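PDB 2EP5: malonyl CoA reductase (malonate semialdehyde-forming) from Sulfolobus tokodaii, which probably reduces malonyl-CoA to malonate semialdehyde (3-oxopropanoate) with NADPH, as a member of the aspartate-semialdehyde dehydrogenase family. Local coordinates for residues D3-L9 against Y29-V35; V98-V104 against W141-V146; W126-L132 against V343-Y349; I155-P159 against L322-N328. The contacts are given in a common frame with arbitrary orientation. Numbering follows the deposited sequence.

Contact 1: residues D3-L9 against Y29-V35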
# COMPACT_ATOMS: atom_id res chain seq x y z
N ASP A 3 -18.70 -12.58 41.01
CA ASP A 3 -17.57 -12.31 41.90
C ASP A 3 -16.37 -12.00 41.03
O ASP A 3 -15.89 -12.85 40.28
CB ASP A 3 -17.29 -13.51 42.79
CG ASP A 3 -18.39 -13.76 43.80
OD1 ASP A 3 -18.72 -12.82 44.56
OD2 ASP A 3 -18.92 -14.89 43.82
N LYS A 4 -15.88 -10.77 41.14
CA LYS A 4 -14.74 -10.33 40.36
C LYS A 4 -13.39 -10.90 40.76
O LYS A 4 -13.12 -11.12 41.93
CB LYS A 4 -14.68 -8.80 40.36
CG LYS A 4 -15.51 -8.14 39.27
CD LYS A 4 -17.00 -8.45 39.41
CE LYS A 4 -17.79 -7.95 38.19
NZ LYS A 4 -17.65 -6.48 37.95
N ILE A 5 -12.55 -11.15 39.76
CA ILE A 5 -11.20 -11.65 39.96
C ILE A 5 -10.33 -10.47 39.53
O ILE A 5 -10.38 -10.03 38.38
CB ILE A 5 -10.88 -12.87 39.07
CG1 ILE A 5 -11.63 -14.10 39.57
CG2 ILE A 5 -9.40 -13.16 39.08
CD1 ILE A 5 -13.13 -13.99 39.48
N LYS A 6 -9.54 -9.94 40.47
CA LYS A 6 -8.69 -8.80 40.19
C LYS A 6 -7.42 -9.16 39.43
O LYS A 6 -6.66 -10.03 39.85
CB LYS A 6 -8.34 -8.10 41.50
CG LYS A 6 -9.57 -7.49 42.17
CD LYS A 6 -9.23 -6.83 43.49
CE LYS A 6 -10.39 -5.97 43.97
NZ LYS A 6 -11.69 -6.71 43.98
N VAL A 7 -7.19 -8.49 38.30
CA VAL A 7 -6.01 -8.76 37.49
C VAL A 7 -5.18 -7.52 37.19
O VAL A 7 -5.67 -6.39 37.26
CB VAL A 7 -6.41 -9.42 36.14
CG1 VAL A 7 -7.26 -10.67 36.40
CG2 VAL A 7 -7.16 -8.42 35.26
N SER A 8 -3.91 -7.73 36.88
CA SER A 8 -3.02 -6.64 36.52
C SER A 8 -2.49 -7.00 35.13
O SER A 8 -2.56 -8.16 34.72
CB SER A 8 -1.87 -6.50 37.51
OG SER A 8 -0.96 -7.57 37.40
N LEU A 9 -1.95 -6.02 34.41
CA LEU A 9 -1.44 -6.26 33.07
C LEU A 9 -0.05 -5.68 32.83
O LEU A 9 0.15 -4.47 32.93
CB LEU A 9 -2.42 -5.70 32.03
CG LEU A 9 -2.05 -5.84 30.55
CD1 LEU A 9 -2.01 -7.32 30.16
CD2 LEU A 9 -3.06 -5.09 29.69
N TYR A 29 -16.29 -10.89 34.83
CA TYR A 29 -15.70 -11.04 36.16
C TYR A 29 -14.22 -10.67 36.32
O TYR A 29 -13.74 -10.52 37.44
CB TYR A 29 -15.91 -12.46 36.70
CG TYR A 29 -15.58 -13.57 35.72
CD1 TYR A 29 -16.52 -13.99 34.78
CD2 TYR A 29 -14.34 -14.21 35.75
CE1 TYR A 29 -16.23 -15.03 33.90
CE2 TYR A 29 -14.05 -15.25 34.88
CZ TYR A 29 -15.00 -15.65 33.96
OH TYR A 29 -14.72 -16.70 33.11
N LEU A 30 -13.50 -10.54 35.21
CA LEU A 30 -12.09 -10.16 35.27
C LEU A 30 -12.01 -8.64 35.40
O LEU A 30 -12.34 -7.92 34.47
CB LEU A 30 -11.36 -10.62 34.00
CG LEU A 30 -10.49 -11.88 34.03
CD1 LEU A 30 -11.03 -12.92 34.99
CD2 LEU A 30 -10.39 -12.44 32.62
N GLU A 31 -11.58 -8.16 36.57
CA GLU A 31 -11.48 -6.72 36.82
C GLU A 31 -10.05 -6.19 36.77
O GLU A 31 -9.27 -6.38 37.71
CB GLU A 31 -12.10 -6.39 38.18
CG GLU A 31 -11.96 -4.92 38.60
CD GLU A 31 -12.77 -4.58 39.85
OE1 GLU A 31 -12.76 -5.38 40.81
OE2 GLU A 31 -13.42 -3.51 39.87
N LEU A 32 -9.73 -5.51 35.68
CA LEU A 32 -8.40 -4.94 35.49
C LEU A 32 -8.24 -3.75 36.42
O LEU A 32 -8.91 -2.72 36.26
CB LEU A 32 -8.22 -4.51 34.04
CG LEU A 32 -6.91 -3.81 33.68
CD1 LEU A 32 -5.72 -4.70 34.03
CD2 LEU A 32 -6.91 -3.45 32.19
N VAL A 33 -7.35 -3.89 37.41
CA VAL A 33 -7.13 -2.83 38.37
C VAL A 33 -5.74 -2.23 38.30
O VAL A 33 -5.48 -1.20 38.92
CB VAL A 33 -7.36 -3.34 39.81
CG1 VAL A 33 -8.76 -3.93 39.93
CG2 VAL A 33 -6.30 -4.38 40.17
N LYS A 34 -4.85 -2.86 37.54
CA LYS A 34 -3.48 -2.36 37.40
C LYS A 34 -2.85 -2.66 36.05
O LYS A 34 -2.90 -3.78 35.54
CB LYS A 34 -2.58 -2.94 38.51
CG LYS A 34 -2.84 -2.35 39.89
CD LYS A 34 -2.00 -3.03 40.95
CE LYS A 34 -2.20 -2.35 42.29
NZ LYS A 34 -1.34 -2.95 43.34
N VAL A 35 -2.24 -1.63 35.47
CA VAL A 35 -1.57 -1.75 34.19
C VAL A 35 -0.15 -1.28 34.42
O VAL A 35 0.10 -0.34 35.19
CB VAL A 35 -2.23 -0.87 33.10
CG1 VAL A 35 -3.59 -1.43 32.76
CG2 VAL A 35 -2.35 0.56 33.58
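This is the pairing of two neighbouring parallel strands, 5-10 and 30-36, of the first beta-alpha-beta unit of the Rossmann-type NAD(P)-binding domain; helix 15-24 makes the crossover between them. The short strand axes come within 4.5 Å at an angle of 24°, the usual twist of a parallel sheet. Ile-5 N gives a 2.7 Å hydrogen bond to Tyr-29 O, and three more follow: Ile-5 O takes Glu-31 N at 2.9 Å, Val-7 N reaches Glu-31 O at 3.0 Å and Val-7 O takes Val-33 N at 3.0 Å. Ile-5 and Val-7 thus spend both backbone groups on this neighbour, while Lys-6 and Ser-8 hydrogen-bond to Asp-79 and strand 80-83, the neighbour on the other side. At Val-33 the register slips by one: a beta bulge, with psi near -10°, lets Val-7 pair with Leu-32 but Ser-8 with Lys-34.

Ile-5, Val-7, Leu-9, Leu-30, Leu-32 and Val-35 share one face, where helix 15-24 packs on Leu-9 and Leu-30, and Ile-338 of helix 334-347 also meets Leu-30. The other face, with Lys-6 and Glu-31, is more polar: Lys-6 NZ and Glu-31 OE1 form a long salt bridge of 3.6 Å. Beyond the bulge the pairing resumes with Leu-9 N hydrogen-bonded to Lys-34 O at 2.7 Å, its N-H...O angle bent to 143°.

Contact 2: residues V98-V104 against W141-V146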
# COMPACT_ATOMS: atom_id res chain seq x y z
N VAL A 98 6.80 -14.75 39.95
CA VAL A 98 6.43 -16.12 40.27
C VAL A 98 7.19 -16.62 41.50
O VAL A 98 6.65 -17.42 42.28
CB VAL A 98 6.71 -17.07 39.08
CG1 VAL A 98 6.59 -18.53 39.52
CG2 VAL A 98 5.72 -16.79 37.97
N LYS A 99 8.42 -16.17 41.68
CA LYS A 99 9.21 -16.57 42.84
C LYS A 99 8.60 -15.96 44.11
O LYS A 99 8.68 -16.54 45.19
CB LYS A 99 10.66 -16.10 42.70
CG LYS A 99 11.52 -16.96 41.81
CD LYS A 99 12.95 -16.46 41.81
CE LYS A 99 13.87 -17.37 41.01
NZ LYS A 99 15.27 -16.87 41.04
N ASN A 100 7.98 -14.79 43.97
CA ASN A 100 7.36 -14.13 45.11
C ASN A 100 5.96 -14.64 45.37
O ASN A 100 5.26 -14.11 46.22
CB ASN A 100 7.34 -12.62 44.91
CG ASN A 100 8.67 -11.97 45.24
OD1 ASN A 100 9.10 -11.99 46.39
ND2 ASN A 100 9.32 -11.40 44.23
N GLY A 101 5.54 -15.66 44.63
CA GLY A 101 4.22 -16.23 44.84
C GLY A 101 3.09 -15.79 43.92
O GLY A 101 1.95 -16.24 44.09
N LYS A 102 3.37 -14.92 42.97
CA LYS A 102 2.32 -14.45 42.05
C LYS A 102 1.93 -15.49 41.01
O LYS A 102 2.77 -16.28 40.58
CB LYS A 102 2.79 -13.19 41.32
CG LYS A 102 2.98 -11.97 42.21
CD LYS A 102 1.67 -11.21 42.46
CE LYS A 102 0.67 -12.02 43.25
NZ LYS A 102 -0.58 -11.26 43.45
N ILE A 103 0.66 -15.49 40.63
CA ILE A 103 0.17 -16.38 39.57
C ILE A 103 0.30 -15.54 38.28
O ILE A 103 -0.35 -14.51 38.14
CB ILE A 103 -1.31 -16.75 39.76
CG1 ILE A 103 -1.48 -17.61 41.02
CG2 ILE A 103 -1.81 -17.50 38.53
CD1 ILE A 103 -2.91 -18.03 41.27
N VAL A 104 1.16 -15.99 37.37
CA VAL A 104 1.39 -15.27 36.12
C VAL A 104 0.97 -16.04 34.88
O VAL A 104 1.32 -17.21 34.72
CB VAL A 104 2.89 -14.90 35.96
CG1 VAL A 104 3.11 -14.11 34.68
CG2 VAL A 104 3.37 -14.11 37.17
N TRP A 141 9.10 -22.94 43.21
CA TRP A 141 8.48 -21.62 43.18
C TRP A 141 7.32 -21.55 44.16
O TRP A 141 6.67 -22.56 44.42
CB TRP A 141 7.88 -21.29 41.80
CG TRP A 141 8.82 -21.24 40.65
CD1 TRP A 141 10.16 -20.96 40.68
CD2 TRP A 141 8.47 -21.37 39.27
NE1 TRP A 141 10.66 -20.91 39.41
CE2 TRP A 141 9.65 -21.15 38.52
CE3 TRP A 141 7.28 -21.64 38.59
CZ2 TRP A 141 9.67 -21.20 37.12
CZ3 TRP A 141 7.30 -21.69 37.19
CH2 TRP A 141 8.49 -21.47 36.48
N LYS A 142 7.05 -20.35 44.66
CA LYS A 142 5.94 -20.12 45.57
C LYS A 142 4.76 -19.72 44.68
O LYS A 142 3.61 -19.74 45.10
CB LYS A 142 6.25 -18.97 46.53
CG LYS A 142 7.44 -19.21 47.44
CD LYS A 142 7.81 -17.96 48.24
CE LYS A 142 6.67 -17.50 49.15
NZ LYS A 142 7.08 -16.35 50.02
N GLY A 143 5.07 -19.35 43.44
CA GLY A 143 4.05 -18.92 42.50
C GLY A 143 3.66 -19.91 41.42
O GLY A 143 4.03 -21.09 41.47
N ILE A 144 2.92 -19.42 40.44
CA ILE A 144 2.44 -20.21 39.32
C ILE A 144 2.72 -19.50 37.99
O ILE A 144 2.50 -18.29 37.87
CB ILE A 144 0.91 -20.44 39.43
CG1 ILE A 144 0.60 -21.37 40.60
CG2 ILE A 144 0.37 -20.98 38.11
CD1 ILE A 144 1.26 -22.75 40.52
N LEU A 145 3.20 -20.24 37.00
CA LEU A 145 3.48 -19.67 35.69
C LEU A 145 2.84 -20.49 34.58
O LEU A 145 2.99 -21.72 34.52
CB LEU A 145 4.99 -19.58 35.44
CG LEU A 145 5.36 -18.96 34.09
CD1 LEU A 145 4.84 -17.54 34.02
CD2 LEU A 145 6.87 -18.97 33.90
N VAL A 146 2.09 -19.80 33.72
CA VAL A 146 1.42 -20.42 32.59
C VAL A 146 1.80 -19.62 31.34
O VAL A 146 1.94 -18.40 31.40
CB VAL A 146 -0.13 -20.41 32.75
CG1 VAL A 146 -0.79 -21.05 31.54
CG2 VAL A 146 -0.53 -21.16 34.03
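Val-98, in the last turn of helix 87-99, is the apolar centre. Its CG1 presses to 3.3 Å from Trp-141 CE3, a tight fit against the indole, and its CG2 lies 3.8 Å from Leu-145 CB. Next to it, Val-104 CB meets Leu-145 CD1 at 3.8 Å; on the reverse face of the sheet Ile-103 CG1 sits 4.0 Å from Ile-144 CB.

Between these side chains the backbones pair in parallel. Ile-144 N hydrogen-bonds to Lys-102 O at 3.1 Å, Val-104 N to Ile-144 O at 2.7 Å and almost straight, and Val-146 N to Val-104 O at 2.9 Å. Where the strands begin, the main chains crowd together, with the CA atoms of Gly-101 and Gly-143 just 3.6 Å apart. A CB on Gly-143 would run into Val-98 O and Lys-102 O. Gly-101 has its own reason to be glycine: with phi 98° it is the C-prime residue of a Schellman motif, in which Gly-101 N bonds to Val-98 O and Lys-102 N to Leu-97 O.

At the solvent edge the CD of Lys-142 lies 3.5 Å from Lys-99 O. Lys-102 instead leaves the contact inward, its NZ hydrogen-bonded to Val-78 O and His-75 O. Helix 87-99 leads through the Schellman turn into strand 103-106, which pairs with edge strand 144-147; parallel strands connected through helices are characteristic of the Rossmann-type fold.

Contact 3: residues W126-L132 against V343-Y349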
# COMPACT_ATOMS: atom_id res chain seq x y z
N TRP A 126 -6.21 -27.63 27.05
CA TRP A 126 -6.53 -27.14 28.39
C TRP A 126 -6.10 -28.14 29.46
O TRP A 126 -5.70 -27.75 30.56
CB TRP A 126 -8.02 -26.84 28.51
CG TRP A 126 -8.92 -27.98 28.17
CD1 TRP A 126 -9.41 -28.30 26.94
CD2 TRP A 126 -9.45 -28.95 29.08
NE1 TRP A 126 -10.23 -29.40 27.02
CE2 TRP A 126 -10.27 -29.83 28.33
CE3 TRP A 126 -9.32 -29.17 30.46
CZ2 TRP A 126 -10.95 -30.90 28.91
CZ3 TRP A 126 -10.00 -30.23 31.04
CH2 TRP A 126 -10.81 -31.09 30.26
N GLU A 127 -6.18 -29.43 29.13
CA GLU A 127 -5.80 -30.50 30.04
C GLU A 127 -4.36 -30.38 30.52
O GLU A 127 -4.01 -30.85 31.61
CB GLU A 127 -5.99 -31.87 29.37
CG GLU A 127 -7.40 -32.15 28.87
CD GLU A 127 -7.50 -32.13 27.35
OE1 GLU A 127 -7.07 -31.13 26.72
OE2 GLU A 127 -8.02 -33.12 26.78
N HIS A 128 -3.51 -29.75 29.71
CA HIS A 128 -2.12 -29.59 30.08
C HIS A 128 -1.93 -28.77 31.35
O HIS A 128 -0.85 -28.80 31.94
CB HIS A 128 -1.32 -28.99 28.92
CG HIS A 128 -1.16 -29.92 27.76
ND1 HIS A 128 -0.33 -29.64 26.69
CD2 HIS A 128 -1.71 -31.13 27.50
CE1 HIS A 128 -0.37 -30.64 25.83
NE2 HIS A 128 -1.20 -31.56 26.30
N LEU A 129 -2.96 -28.04 31.76
CA LEU A 129 -2.89 -27.23 32.98
C LEU A 129 -2.59 -28.07 34.22
O LEU A 129 -2.19 -27.56 35.26
CB LEU A 129 -4.19 -26.45 33.18
CG LEU A 129 -4.37 -25.21 32.29
CD1 LEU A 129 -5.78 -24.66 32.42
CD2 LEU A 129 -3.34 -24.16 32.69
N GLU A 130 -2.81 -29.38 34.11
CA GLU A 130 -2.55 -30.28 35.22
C GLU A 130 -1.09 -30.19 35.65
O GLU A 130 -0.74 -30.58 36.77
CB GLU A 130 -2.89 -31.72 34.84
CG GLU A 130 -4.34 -31.94 34.48
CD GLU A 130 -4.84 -33.29 34.93
OE1 GLU A 130 -4.83 -33.54 36.16
OE2 GLU A 130 -5.25 -34.11 34.07
N LEU A 131 -0.24 -29.69 34.76
CA LEU A 131 1.18 -29.55 35.07
C LEU A 131 1.35 -28.64 36.27
O LEU A 131 2.35 -28.71 36.97
CB LEU A 131 1.96 -28.95 33.90
CG LEU A 131 2.43 -29.85 32.76
CD1 LEU A 131 3.22 -29.01 31.75
CD2 LEU A 131 3.31 -30.98 33.30
N LEU A 132 0.36 -27.78 36.49
CA LEU A 132 0.42 -26.84 37.60
C LEU A 132 0.44 -27.52 38.96
O LEU A 132 0.90 -26.94 39.94
CB LEU A 132 -0.76 -25.86 37.52
CG LEU A 132 -0.71 -24.87 36.36
CD1 LEU A 132 -1.94 -23.95 36.40
CD2 LEU A 132 0.57 -24.06 36.44
N VAL A 343 -10.53 -20.31 31.65
CA VAL A 343 -10.48 -21.76 31.80
C VAL A 343 -9.97 -22.15 33.20
O VAL A 343 -10.53 -23.03 33.85
CB VAL A 343 -9.56 -22.41 30.74
CG1 VAL A 343 -9.35 -23.88 31.07
CG2 VAL A 343 -10.17 -22.25 29.35
N MET A 344 -8.89 -21.49 33.63
CA MET A 344 -8.29 -21.76 34.93
C MET A 344 -9.30 -21.56 36.05
O MET A 344 -9.36 -22.35 36.99
CB MET A 344 -7.07 -20.85 35.14
CG MET A 344 -5.86 -21.19 34.29
SD MET A 344 -4.53 -19.97 34.41
CE MET A 344 -3.72 -20.45 35.92
N LYS A 345 -10.11 -20.51 35.96
CA LYS A 345 -11.12 -20.26 36.97
C LYS A 345 -12.13 -21.40 36.91
O LYS A 345 -12.53 -21.97 37.93
CB LYS A 345 -11.82 -18.92 36.72
CG LYS A 345 -12.97 -18.60 37.67
CD LYS A 345 -12.51 -18.50 39.11
CE LYS A 345 -13.68 -18.25 40.06
NZ LYS A 345 -13.24 -18.09 41.48
N GLU A 346 -12.54 -21.75 35.69
CA GLU A 346 -13.49 -22.83 35.45
C GLU A 346 -13.01 -24.17 36.02
O GLU A 346 -13.82 -24.98 36.50
CB GLU A 346 -13.74 -22.97 33.95
CG GLU A 346 -14.64 -24.14 33.54
CD GLU A 346 -16.02 -24.04 34.14
OE1 GLU A 346 -16.49 -22.90 34.36
OE2 GLU A 346 -16.65 -25.10 34.39
N LEU A 347 -11.71 -24.42 35.98
CA LEU A 347 -11.15 -25.67 36.47
C LEU A 347 -10.71 -25.65 37.94
O LEU A 347 -10.29 -26.67 38.48
CB LEU A 347 -9.99 -26.11 35.58
CG LEU A 347 -10.39 -26.37 34.13
CD1 LEU A 347 -9.19 -26.87 33.32
CD2 LEU A 347 -11.51 -27.39 34.10
N GLY A 348 -10.80 -24.49 38.58
CA GLY A 348 -10.42 -24.41 39.97
C GLY A 348 -8.98 -24.04 40.29
O GLY A 348 -8.61 -24.01 41.46
N TYR A 349 -8.16 -23.80 39.28
CA TYR A 349 -6.79 -23.39 39.56
C TYR A 349 -6.87 -21.92 39.95
O TYR A 349 -5.98 -21.39 40.59
CB TYR A 349 -5.91 -23.53 38.32
CG TYR A 349 -5.84 -24.92 37.75
CD1 TYR A 349 -6.82 -25.39 36.87
CD2 TYR A 349 -4.80 -25.78 38.09
CE1 TYR A 349 -6.75 -26.67 36.34
CE2 TYR A 349 -4.72 -27.06 37.56
CZ TYR A 349 -5.69 -27.51 36.69
OH TYR A 349 -5.61 -28.77 36.16
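Leu-129 is the main bump here: from the 3-10 segment 126-131 it pushes its CD1 into a hollow on the last turns of helix 334-347, 3.9 Å from both Val-343 CG1 and Met-344 CG and 4.2 Å from Leu-347 CD1. Tyr-349 adds a further wall, its ring laying one face over Leu-129 CB, with CZ 4.0 Å from that atom. Leu-132, one 3-10 turn along, fills the next gap: its CD1 lies 3.8 Å from Tyr-349 CD2 and 4.0 Å from Met-344 CE. At the other end, Leu-347 CD1 reaches Trp-126 CE3 at 3.7 Å, and the CB of Trp-126 rests 4.1 Å from Val-343 CG1.

The three-residue repeat of the 3-10 turns puts Trp-126, Leu-129 and Leu-132 along one side. Opposite them, a Schellman motif at Gly-348, with phi 91°, ends the helix and lets Tyr-349 fold back toward this row. Leu-271 of helix 271-274 borders both Trp-126 and Leu-347.

The two segments share no hydrogen bond or salt bridge, so shape and apolar burial hold the C-terminal helix against this part of the nucleotide-binding domain.

Contact 4: residues I155-P159 against L322-N328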
# COMPACT_ATOMS: atom_id res chain seq x y z
N ILE A 155 -2.40 -20.00 15.94
CA ILE A 155 -3.30 -20.09 14.81
C ILE A 155 -3.16 -21.42 14.07
O ILE A 155 -4.15 -22.09 13.79
CB ILE A 155 -3.06 -18.90 13.84
CG1 ILE A 155 -3.38 -17.58 14.56
CG2 ILE A 155 -3.95 -19.04 12.59
CD1 ILE A 155 -3.00 -16.32 13.80
N MET A 156 -1.92 -21.82 13.78
CA MET A 156 -1.66 -23.07 13.07
C MET A 156 -2.14 -24.32 13.82
O MET A 156 -2.58 -25.29 13.19
CB MET A 156 -0.17 -23.22 12.80
CG MET A 156 0.44 -22.13 11.94
SD MET A 156 -0.44 -21.86 10.38
CE MET A 156 -0.53 -20.05 10.38
N SER A 157 -2.05 -24.30 15.15
CA SER A 157 -2.45 -25.46 15.94
C SER A 157 -3.93 -25.80 15.87
O SER A 157 -4.31 -26.96 16.04
CB SER A 157 -2.05 -25.26 17.41
OG SER A 157 -2.76 -24.19 18.02
N MET A 158 -4.78 -24.80 15.63
CA MET A 158 -6.22 -25.02 15.57
C MET A 158 -6.64 -26.12 14.60
O MET A 158 -7.33 -27.07 14.99
CB MET A 158 -6.94 -23.72 15.22
CG MET A 158 -6.70 -22.59 16.21
SD MET A 158 -7.28 -23.00 17.86
CE MET A 158 -9.00 -22.51 17.76
N PRO A 159 -6.25 -26.02 13.31
CA PRO A 159 -6.66 -27.06 12.37
C PRO A 159 -5.91 -28.39 12.53
O PRO A 159 -6.43 -29.45 12.21
CB PRO A 159 -6.42 -26.42 11.02
CG PRO A 159 -5.24 -25.57 11.26
CD PRO A 159 -5.53 -24.94 12.62
N LEU A 322 -4.43 -27.19 3.05
CA LEU A 322 -5.44 -26.31 3.59
C LEU A 322 -4.83 -24.96 3.93
O LEU A 322 -3.64 -24.85 4.20
CB LEU A 322 -6.10 -26.94 4.82
CG LEU A 322 -5.31 -27.23 6.10
CD1 LEU A 322 -5.09 -25.94 6.88
CD2 LEU A 322 -6.09 -28.21 6.95
N VAL A 323 -5.67 -23.92 3.87
CA VAL A 323 -5.27 -22.55 4.18
C VAL A 323 -6.06 -22.08 5.40
O VAL A 323 -7.29 -22.18 5.45
CB VAL A 323 -5.57 -21.58 2.99
CG1 VAL A 323 -5.20 -20.16 3.37
CG2 VAL A 323 -4.77 -22.02 1.74
N VAL A 324 -5.34 -21.57 6.39
CA VAL A 324 -5.97 -21.10 7.61
C VAL A 324 -5.59 -19.64 7.86
O VAL A 324 -4.50 -19.19 7.51
CB VAL A 324 -5.53 -21.95 8.82
CG1 VAL A 324 -4.02 -21.84 9.00
CG2 VAL A 324 -6.27 -21.51 10.07
N LEU A 325 -6.51 -18.91 8.48
CA LEU A 325 -6.30 -17.50 8.77
C LEU A 325 -6.79 -17.22 10.17
O LEU A 325 -7.78 -17.79 10.62
CB LEU A 325 -7.06 -16.65 7.75
CG LEU A 325 -6.88 -15.11 7.66
CD1 LEU A 325 -8.08 -14.41 8.26
CD2 LEU A 325 -5.59 -14.68 8.33
N GLY A 326 -6.08 -16.34 10.88
CA GLY A 326 -6.47 -15.98 12.22
C GLY A 326 -5.98 -14.59 12.60
O GLY A 326 -5.02 -14.08 12.02
N ASP A 327 -6.65 -13.97 13.56
CA ASP A 327 -6.26 -12.64 14.04
C ASP A 327 -5.09 -12.89 14.99
O ASP A 327 -5.27 -13.47 16.07
CB ASP A 327 -7.43 -12.00 14.79
CG ASP A 327 -7.16 -10.56 15.19
OD1 ASP A 327 -6.00 -10.23 15.52
OD2 ASP A 327 -8.12 -9.77 15.19
N ASN A 328 -3.89 -12.47 14.58
CA ASN A 328 -2.69 -12.67 15.40
C ASN A 328 -2.71 -11.88 16.72
O ASN A 328 -2.00 -12.23 17.66
CB ASN A 328 -1.45 -12.27 14.60
CG ASN A 328 -1.55 -10.86 14.06
OD1 ASN A 328 -2.42 -10.56 13.23
ND2 ASN A 328 -0.67 -9.98 14.53
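Ile-155, Val-324 and Pro-159 carry most of this buried contact between helix 151-160 and strand 319-326. Ile-155 gives up the largest area, 87 Å². Its CG2 lies 4.2 Å from Val-324 CG2, and its extended CD1 runs along the end of the strand to 3.5 Å from Gly-326 O and 4.0 Å from Asn-328 CA. Gly-326 makes room for it, since a CB there would point at the helix and come within 2.9 Å of Ile-155 CG2. The backbones come closest here, Ile-155 CA to Gly-326 CA 5.8 Å.

Val-324 fits between three helix residues: besides Ile-155, its CG1 meets Met-156 SD at 3.8 Å and its CG2 lies 4.3 Å from Pro-159 CD. Pro-159 goes on to Leu-322, CB to CD1 4.4 Å. Its ring nitrogen has no hydrogen to bond to the previous turn, and the helix kinks there.

The contact lies close to the predicted active site. Asn-328 comes within about 4 Å of Cys-151 and about 3 Å of His-244, side chain to side chain, and is itself fixed by hydrogen bonds from OD1 to Gly-243 N and from ND2 to Ser-181 OG. The helix that starts at Cys-151 packs on the mixed sheet of the dimerisation domain, the axis of 155-159 at 132° to that of 322-326; strand 319-326 runs between strands 244-251 and 308-316 and backs through Val-323 onto Pro-199 of a second subunit.

How the contacts relate
Contacts 1 and 2 lie in the same parallel sheet, their centres about 17 Å apart, and both combine backbone hydrogen bonds with apolar side chains; each is partly buried, with exposed lysines at its edge. Contact 3, also only partly buried, relies on side chains, yet it joins contact 2 directly: Leu-132 CD2 meets Ile-144 CG2 at 3.5 Å, and Met-344 CE meets Val-146 CG2 at 3.8 Å. Contact 4, likewise apolar, is the one fully buried, against the mixed sheet of the dimerisation domain near the predicted catalytic residues, its centre about 31 Å from that of contact 2, although strand 144-147 leads on to its helix.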